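Mandelate racemase/muconate lactonizing enzyme (Jannaschia sp., PDB 4J3Z) is of unknown specificity but belongs to the enolase superfamily, whose members start from metal-assisted removal of a proton next to a substrate carboxylate. Local coordinates at residues 314-326 against 346-360. Sequence-based numbering, arbitrary orientation.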
ATOM      1  N   GLY D 314     -39.382 -16.460   1.589  1.00 26.02           N
ATOM      2  CA  GLY D 314     -40.527 -16.916   0.799  1.00 26.73           C
ATOM      3  C   GLY D 314     -40.467 -16.778  -0.713  1.00 27.18           C
ATOM      4  O   GLY D 314     -39.431 -16.427  -1.279  1.00 27.23           O
ATOM      5  N   PRO D 315     -41.602 -17.045  -1.383  1.00 27.53           N
ATOM      6  CA  PRO D 315     -41.650 -17.070  -2.838  1.00 27.37           C
ATOM      7  C   PRO D 315     -41.691 -15.675  -3.492  1.00 28.17           C
ATOM      8  O   PRO D 315     -41.536 -15.564  -4.716  1.00 28.07           O
ATOM      9  CB  PRO D 315     -42.937 -17.840  -3.119  1.00 26.95           C
ATOM     10  CG  PRO D 315     -43.817 -17.553  -1.958  1.00 26.07           C
ATOM     11  CD  PRO D 315     -42.917 -17.338  -0.776  1.00 26.87           C
ATOM     12  N   VAL D 316     -41.887 -14.627  -2.692  1.00 27.57           N
ATOM     13  CA  VAL D 316     -41.837 -13.270  -3.225  1.00 28.06           C
ATOM     14  C   VAL D 316     -40.391 -12.805  -3.417  1.00 28.57           C
ATOM     15  O   VAL D 316     -40.015 -12.412  -4.528  1.00 30.14           O
ATOM     16  CB  VAL D 316     -42.683 -12.258  -2.416  1.00 28.50           C
ATOM     17  CG1 VAL D 316     -42.584 -10.878  -3.042  1.00 28.44           C
ATOM     18  CG2 VAL D 316     -44.146 -12.687  -2.385  1.00 28.56           C
ATOM     19  N   GLU D 317     -39.576 -12.869  -2.362  1.00 26.82           N
ATOM     20  CA  GLU D 317     -38.136 -12.601  -2.493  1.00 26.12           C
ATOM     21  C   GLU D 317     -37.473 -13.520  -3.534  1.00 27.09           C
ATOM     22  O   GLU D 317     -36.530 -13.104  -4.217  1.00 27.60           O
ATOM     23  CB  GLU D 317     -37.416 -12.720  -1.144  1.00 25.27           C
ATOM     24  CG  GLU D 317     -35.953 -12.282  -1.155  1.00 24.36           C
ATOM     25  CD  GLU D 317     -35.255 -12.500   0.181  1.00 24.44           C
ATOM     26  OE1 GLU D 317     -35.038 -13.669   0.556  1.00 24.61           O
ATOM     27  OE2 GLU D 317     -34.910 -11.500   0.861  1.00 24.11           O
ATOM     28  N   TRP D 318     -37.963 -14.760  -3.636  1.00 26.84           N
ATOM     29  CA  TRP D 318     -37.510 -15.717  -4.653  1.00 26.26           C
ATOM     30  C   TRP D 318     -37.765 -15.197  -6.058  1.00 27.38           C
ATOM     31  O   TRP D 318     -36.844 -15.141  -6.875  1.00 27.57           O
ATOM     32  CB  TRP D 318     -38.178 -17.083  -4.453  1.00 26.70           C
ATOM     33  CG  TRP D 318     -38.198 -17.997  -5.684  1.00 25.88           C
ATOM     34  CD1 TRP D 318     -39.301 -18.417  -6.374  1.00 25.06           C
ATOM     35  CD2 TRP D 318     -37.067 -18.588  -6.343  1.00 24.88           C
ATOM     36  NE1 TRP D 318     -38.930 -19.228  -7.419  1.00 24.74           N
ATOM     37  CE2 TRP D 318     -37.565 -19.354  -7.421  1.00 24.33           C
ATOM     38  CE3 TRP D 318     -35.684 -18.540  -6.131  1.00 25.04           C
ATOM     39  CZ2 TRP D 318     -36.732 -20.070  -8.278  1.00 24.22           C
ATOM     40  CZ3 TRP D 318     -34.854 -19.256  -6.984  1.00 25.18           C
ATOM     41  CH2 TRP D 318     -35.383 -20.009  -8.046  1.00 24.93           C
ATOM     42  N   ALA D 319     -39.012 -14.810  -6.332  1.00 28.19           N
ATOM     43  CA  ALA D 319     -39.370 -14.179  -7.603  1.00 26.96           C
ATOM     44  C   ALA D 319     -38.434 -13.016  -7.898  1.00 27.06           C
ATOM     45  O   ALA D 319     -37.731 -13.040  -8.902  1.00 26.85           O
ATOM     46  CB  ALA D 319     -40.817 -13.719  -7.588  1.00 26.65           C
ATOM     47  N   ALA D 320     -38.410 -12.026  -6.998  1.00 27.26           N
ATOM     48  CA  ALA D 320     -37.556 -10.835  -7.109  1.00 25.88           C
ATOM     49  C   ALA D 320     -36.109 -11.172  -7.457  1.00 26.64           C
ATOM     50  O   ALA D 320     -35.520 -10.521  -8.318  1.00 27.95           O
ATOM     51  CB  ALA D 320     -37.620 -10.013  -5.825  1.00 25.07           C
ATOM     52  N   ASN D 321     -35.544 -12.184  -6.788  1.00 25.96           N
ATOM     53  CA  ASN D 321     -34.240 -12.755  -7.159  1.00 25.12           C
ATOM     54  C   ASN D 321     -34.210 -13.186  -8.607  1.00 24.91           C
ATOM     55  O   ASN D 321     -33.260 -12.884  -9.325  1.00 25.30           O
ATOM     56  CB  ASN D 321     -33.914 -14.001  -6.325  1.00 25.03           C
ATOM     57  CG  ASN D 321     -33.806 -13.710  -4.850  1.00 25.53           C
ATOM     58  OD1 ASN D 321     -33.507 -12.580  -4.441  1.00 26.07           O
ATOM     59  ND2 ASN D 321     -34.047 -14.732  -4.033  1.00 24.86           N
ATOM     60  N   VAL D 322     -35.243 -13.916  -9.025  1.00 24.69           N
ATOM     61  CA  VAL D 322     -35.229 -14.558 -10.334  1.00 24.53           C
ATOM     62  C   VAL D 322     -35.169 -13.490 -11.407  1.00 24.36           C
ATOM     63  O   VAL D 322     -34.365 -13.588 -12.328  1.00 24.78           O
ATOM     64  CB  VAL D 322     -36.420 -15.527 -10.524  1.00 23.65           C
ATOM     65  CG1 VAL D 322     -36.743 -15.748 -11.999  1.00 23.37           C
ATOM     66  CG2 VAL D 322     -36.134 -16.844  -9.825  1.00 22.49           C
ATOM     67  N   HIS D 323     -35.986 -12.454 -11.240  1.00 23.42           N
ATOM     68  CA  HIS D 323     -36.053 -11.348 -12.181  1.00 22.62           C
ATOM     69  C   HIS D 323     -34.767 -10.532 -12.243  1.00 24.31           C
ATOM     70  O   HIS D 323     -34.314 -10.178 -13.330  1.00 25.51           O
ATOM     71  CB  HIS D 323     -37.237 -10.448 -11.848  1.00 21.44           C
ATOM     72  CG  HIS D 323     -38.549 -10.999 -12.300  1.00 20.25           C
ATOM     73  ND1 HIS D 323     -39.071 -10.741 -13.548  1.00 20.09           N
ATOM     74  CD2 HIS D 323     -39.447 -11.794 -11.673  1.00 19.87           C
ATOM     75  CE1 HIS D 323     -40.237 -11.350 -13.670  1.00 19.91           C
ATOM     76  NE2 HIS D 323     -40.489 -11.994 -12.546  1.00 19.68           N
ATOM     77  N   LEU D 324     -34.189 -10.217 -11.086  1.00 24.28           N
ATOM     78  CA  LEU D 324     -32.873  -9.579 -11.052  1.00 24.63           C
ATOM     79  C   LEU D 324     -31.830 -10.486 -11.695  1.00 25.31           C
ATOM     80  O   LEU D 324     -30.909 -10.010 -12.367  1.00 25.92           O
ATOM     81  CB  LEU D 324     -32.473  -9.221  -9.620  1.00 24.19           C
ATOM     82  CG  LEU D 324     -31.015  -8.869  -9.298  1.00 24.01           C
ATOM     83  CD1 LEU D 324     -30.534  -7.666 -10.082  1.00 23.99           C
ATOM     84  CD2 LEU D 324     -30.825  -8.640  -7.803  1.00 23.89           C
ATOM     85  N   GLY D 325     -31.984 -11.792 -11.484  1.00 25.08           N
ATOM     86  CA  GLY D 325     -31.061 -12.787 -12.027  1.00 24.67           C
ATOM     87  C   GLY D 325     -31.120 -12.876 -13.539  1.00 24.74           C
ATOM     88  O   GLY D 325     -30.116 -13.165 -14.189  1.00 25.06           O
ATOM     89  N   VAL D 326     -32.300 -12.625 -14.101  1.00 24.75           N
ATOM     90  CA  VAL D 326     -32.486 -12.680 -15.547  1.00 24.70           C
ATOM     91  C   VAL D 326     -31.648 -11.610 -16.237  1.00 25.02           C
ATOM     92  O   VAL D 326     -31.124 -11.823 -17.337  1.00 24.74           O
ATOM     93  CB  VAL D 326     -33.965 -12.507 -15.937  1.00 23.81           C
ATOM     94  CG1 VAL D 326     -34.120 -12.434 -17.451  1.00 23.67           C
ATOM     95  CG2 VAL D 326     -34.797 -13.648 -15.379  1.00 24.34           C
ATOM     96  N   VAL D 346     -48.330 -18.639  -3.174  1.00 27.52           N
ATOM     97  CA  VAL D 346     -48.596 -17.792  -4.338  1.00 27.21           C
ATOM     98  C   VAL D 346     -49.030 -18.643  -5.536  1.00 26.46           C
ATOM     99  O   VAL D 346     -48.841 -19.865  -5.534  1.00 26.32           O
ATOM    100  CB  VAL D 346     -47.357 -16.941  -4.719  1.00 27.34           C
ATOM    101  CG1 VAL D 346     -47.117 -15.825  -3.702  1.00 27.66           C
ATOM    102  CG2 VAL D 346     -46.120 -17.815  -4.863  1.00 26.73           C
ATOM    103  N   THR D 347     -49.639 -18.013  -6.541  1.00 25.75           N
ATOM    104  CA  THR D 347     -49.721 -18.627  -7.869  1.00 26.51           C
ATOM    105  C   THR D 347     -48.845 -17.815  -8.835  1.00 27.92           C
ATOM    106  O   THR D 347     -48.966 -16.591  -8.913  1.00 27.57           O
ATOM    107  CB  THR D 347     -51.165 -18.783  -8.404  1.00 27.34           C
ATOM    108  OG1 THR D 347     -51.687 -17.510  -8.811  1.00 27.33           O
ATOM    109  CG2 THR D 347     -52.093 -19.427  -7.349  1.00 27.74           C
ATOM    110  N   GLY D 348     -47.940 -18.495  -9.534  1.00 28.98           N
ATOM    111  CA  GLY D 348     -47.032 -17.827 -10.473  1.00 29.47           C
ATOM    112  C   GLY D 348     -45.556 -17.984 -10.150  1.00 29.11           C
ATOM    113  O   GLY D 348     -44.696 -17.621 -10.950  1.00 29.21           O
ATOM    114  N   ARG D 349     -45.260 -18.518  -8.972  1.00 28.41           N
ATOM    115  CA  ARG D 349     -43.891 -18.762  -8.545  1.00 28.55           C
ATOM    116  C   ARG D 349     -43.040 -19.368  -9.668  1.00 29.68           C
ATOM    117  O   ARG D 349     -43.474 -20.316 -10.328  1.00 30.38           O
ATOM    118  CB  ARG D 349     -43.888 -19.706  -7.348  1.00 28.64           C
ATOM    119  CG  ARG D 349     -42.579 -19.748  -6.580  1.00 29.13           C
ATOM    120  CD  ARG D 349     -42.594 -20.855  -5.540  1.00 28.70           C
ATOM    121  NE  ARG D 349     -42.452 -22.160  -6.174  1.00 28.05           N
ATOM    122  CZ  ARG D 349     -41.287 -22.757  -6.396  1.00 28.91           C
ATOM    123  NH1 ARG D 349     -41.258 -23.941  -6.998  1.00 28.54           N
ATOM    124  NH2 ARG D 349     -40.149 -22.164  -6.027  1.00 28.57           N
ATOM    125  N   PRO D 350     -41.830 -18.812  -9.896  1.00 28.83           N
ATOM    126  CA  PRO D 350     -40.910 -19.426 -10.846  1.00 28.42           C
ATOM    127  C   PRO D 350     -40.509 -20.825 -10.371  1.00 28.86           C
ATOM    128  O   PRO D 350     -40.192 -21.019  -9.193  1.00 28.46           O
ATOM    129  CB  PRO D 350     -39.699 -18.484 -10.824  1.00 28.05           C
ATOM    130  CG  PRO D 350     -40.220 -17.187 -10.290  1.00 27.13           C
ATOM    131  CD  PRO D 350     -41.266 -17.587  -9.297  1.00 27.09           C
ATOM    132  N   ARG D 351     -40.542 -21.792 -11.283  1.00 30.05           N
ATOM    133  CA  ARG D 351     -40.223 -23.179 -10.937  1.00 30.26           C
ATOM    134  C   ARG D 351     -38.837 -23.559 -11.433  1.00 29.09           C
ATOM    135  O   ARG D 351     -38.498 -23.326 -12.595  1.00 29.64           O
ATOM    136  CB  ARG D 351     -41.259 -24.144 -11.522  1.00 31.25           C
ATOM    137  CG  ARG D 351     -42.667 -23.584 -11.601  1.00 33.28           C
ATOM    138  CD  ARG D 351     -43.605 -24.506 -12.365  1.00 35.62           C
ATOM    139  NE  ARG D 351     -44.408 -25.325 -11.457  1.00 37.83           N
ATOM    140  CZ  ARG D 351     -45.608 -25.829 -11.750  1.00 38.54           C
ATOM    141  NH1 ARG D 351     -46.162 -25.608 -12.937  1.00 38.11           N
ATOM    142  NH2 ARG D 351     -46.260 -26.559 -10.851  1.00 37.74           N
ATOM    143  N   VAL D 352     -38.026 -24.125 -10.548  1.00 28.53           N
ATOM    144  CA  VAL D 352     -36.781 -24.747 -10.976  1.00 28.95           C
ATOM    145  C   VAL D 352     -37.165 -26.036 -11.695  1.00 28.86           C
ATOM    146  O   VAL D 352     -37.685 -26.965 -11.080  1.00 28.34           O
ATOM    147  CB  VAL D 352     -35.847 -25.050  -9.793  1.00 29.89           C
ATOM    148  CG1 VAL D 352     -34.655 -25.888 -10.244  1.00 29.76           C
ATOM    149  CG2 VAL D 352     -35.395 -23.756  -9.128  1.00 30.28           C
ATOM    150  N   GLU D 353     -36.944 -26.065 -13.005  1.00 29.56           N
ATOM    151  CA  GLU D 353     -37.212 -27.258 -13.801  1.00 30.82           C
ATOM    152  C   GLU D 353     -35.903 -27.713 -14.448  1.00 32.11           C
ATOM    153  O   GLU D 353     -35.292 -26.975 -15.236  1.00 33.02           O
ATOM    154  CB  GLU D 353     -38.328 -27.002 -14.838  1.00 31.50           C
ATOM    155  CG  GLU D 353     -39.627 -26.467 -14.224  1.00 32.16           C
ATOM    156  CD  GLU D 353     -40.881 -26.842 -15.001  1.00 33.43           C
ATOM    157  OE1 GLU D 353     -41.250 -26.124 -15.959  1.00 32.87           O
ATOM    158  OE2 GLU D 353     -41.518 -27.853 -14.639  1.00 34.88           O
ATOM    159  N   ASN D 354     -35.459 -28.909 -14.063  1.00 31.93           N
ATOM    160  CA  ASN D 354     -34.168 -29.473 -14.491  1.00 31.71           C
ATOM    161  C   ASN D 354     -32.961 -28.601 -14.139  1.00 30.12           C
ATOM    162  O   ASN D 354     -32.178 -28.239 -15.020  1.00 30.02           O
ATOM    163  CB  ASN D 354     -34.174 -29.805 -15.993  1.00 32.08           C
ATOM    164  CG  ASN D 354     -34.921 -31.085 -16.309  1.00 33.59           C
ATOM    165  OD1 ASN D 354     -35.687 -31.594 -15.488  1.00 34.89           O
ATOM    166  ND2 ASN D 354     -34.699 -31.616 -17.508  1.00 33.50           N
ATOM    167  N   GLY D 355     -32.823 -28.270 -12.853  1.00 29.07           N
ATOM    168  CA  GLY D 355     -31.692 -27.471 -12.346  1.00 28.33           C
ATOM    169  C   GLY D 355     -31.627 -26.002 -12.762  1.00 28.38           C
ATOM    170  O   GLY D 355     -30.697 -25.287 -12.372  1.00 29.66           O
ATOM    171  N   PHE D 356     -32.605 -25.553 -13.550  1.00 27.26           N
ATOM    172  CA  PHE D 356     -32.645 -24.188 -14.077  1.00 27.33           C
ATOM    173  C   PHE D 356     -34.037 -23.572 -13.948  1.00 29.34           C
ATOM    174  O   PHE D 356     -35.048 -24.285 -13.916  1.00 30.75           O
ATOM    175  CB  PHE D 356     -32.215 -24.154 -15.560  1.00 25.83           C
ATOM    176  CG  PHE D 356     -30.728 -24.309 -15.779  1.00 23.64           C
ATOM    177  CD1 PHE D 356     -30.124 -25.568 -15.750  1.00 24.12           C
ATOM    178  CD2 PHE D 356     -29.935 -23.203 -16.031  1.00 22.70           C
ATOM    179  CE1 PHE D 356     -28.753 -25.715 -15.950  1.00 23.50           C
ATOM    180  CE2 PHE D 356     -28.563 -23.336 -16.241  1.00 22.85           C
ATOM    181  CZ  PHE D 356     -27.971 -24.590 -16.206  1.00 22.81           C
ATOM    182  N   VAL D 357     -34.076 -22.245 -13.869  1.00 29.39           N
ATOM    183  CA  VAL D 357     -35.317 -21.483 -13.904  1.00 29.02           C
ATOM    184  C   VAL D 357     -35.326 -20.709 -15.205  1.00 29.42           C
ATOM    185  O   VAL D 357     -34.297 -20.165 -15.601  1.00 29.85           O
ATOM    186  CB  VAL D 357     -35.403 -20.455 -12.750  1.00 27.78           C
ATOM    187  CG1 VAL D 357     -36.849 -20.027 -12.518  1.00 27.31           C
ATOM    188  CG2 VAL D 357     -34.790 -21.008 -11.476  1.00 25.34           C
ATOM    189  N   ALA D 358     -36.475 -20.662 -15.873  1.00 30.31           N
ATOM    190  CA  ALA D 358     -36.604 -19.907 -17.118  1.00 30.22           C
ATOM    191  C   ALA D 358     -37.156 -18.535 -16.790  1.00 31.54           C
ATOM    192  O   ALA D 358     -37.979 -18.395 -15.878  1.00 31.73           O
ATOM    193  CB  ALA D 358     -37.517 -20.635 -18.097  1.00 29.85           C
ATOM    194  N   ALA D 359     -36.701 -17.527 -17.529  1.00 32.16           N
ATOM    195  CA  ALA D 359     -37.197 -16.161 -17.382  1.00 32.76           C
ATOM    196  C   ALA D 359     -38.726 -16.114 -17.470  1.00 33.52           C
ATOM    197  O   ALA D 359     -39.295 -16.539 -18.477  1.00 34.74           O
ATOM    198  CB  ALA D 359     -36.570 -15.257 -18.431  1.00 32.92           C
ATOM    199  N   PRO D 360     -39.393 -15.616 -16.406  1.00 33.30           N
ATOM    200  CA  PRO D 360     -40.864 -15.558 -16.343  1.00 33.09           C
ATOM    201  C   PRO D 360     -41.503 -14.687 -17.441  1.00 34.58           C
ATOM    202  O   PRO D 360     -40.826 -13.856 -18.064  1.00 35.07           O
ATOM    203  CB  PRO D 360     -41.140 -14.982 -14.948  1.00 32.66           C
ATOM    204  CG  PRO D 360     -39.899 -15.260 -14.162  1.00 32.31           C
ATOM    205  CD  PRO D 360     -38.777 -15.143 -15.151  1.00 32.87           C
TER
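Trp318 carries its CG anti to the backbone N (chi1 159°), which swings the indole off helix 315-327 and across Pro350. The chain of Arg349 bends at chi3 and brings its guanidinium back beside the same indole. One hydrogen bond links the two segments: Trp318 NE1 donates to Pro350 O at 2.8 Å. The bond is fairly straight, 156° at the hydrogen. The carbonyl oxygen lies near the indole plane, at the ring edge. The proline ring slides past the indole, with Pro350 CD 3.6 Å from Trp318 CD1. At the far end of the indole, Trp318 CH2 meets Val357 CG2 at 3.6 Å and also touches a methyl of Val352. Val322, one turn on, lays CG2 over one indole face. The guanidinium of Arg349 is tilted 26° from the ring. Arg349 NH2 and Trp318 NE1 are both donors and do not bond each other; Arg349 NH2 forms a salt bridge with Glu338 instead, and Arg349 NE one with Glu343. A leucine in place of Trp318 would probably leave Pro350 O without its donor and open a gap beside Val352 and Val357.

Either side of this centre the contact is apolar. Pro315 CB packs on Val346 CG2 at 3.6 Å. Val322 CG1 lies 3.8 Å from Pro360 CD. Pro360 lies over one face of the His323 ring, toward its rim, with Pro360 CG 3.7 Å from His323 NE2. The His323 nitrogens bond to Trp115 N and Leu365 O. Val326 meets the methyl of Ala359.

The helix belongs to the barrel domain of the enolase fold. Strand 356-358 pairs antiparallel with strand 125-131, and Val357 touches Ala128 there. Trp318 and Val352 both touch Ala336, so both segments meet strand 334-336.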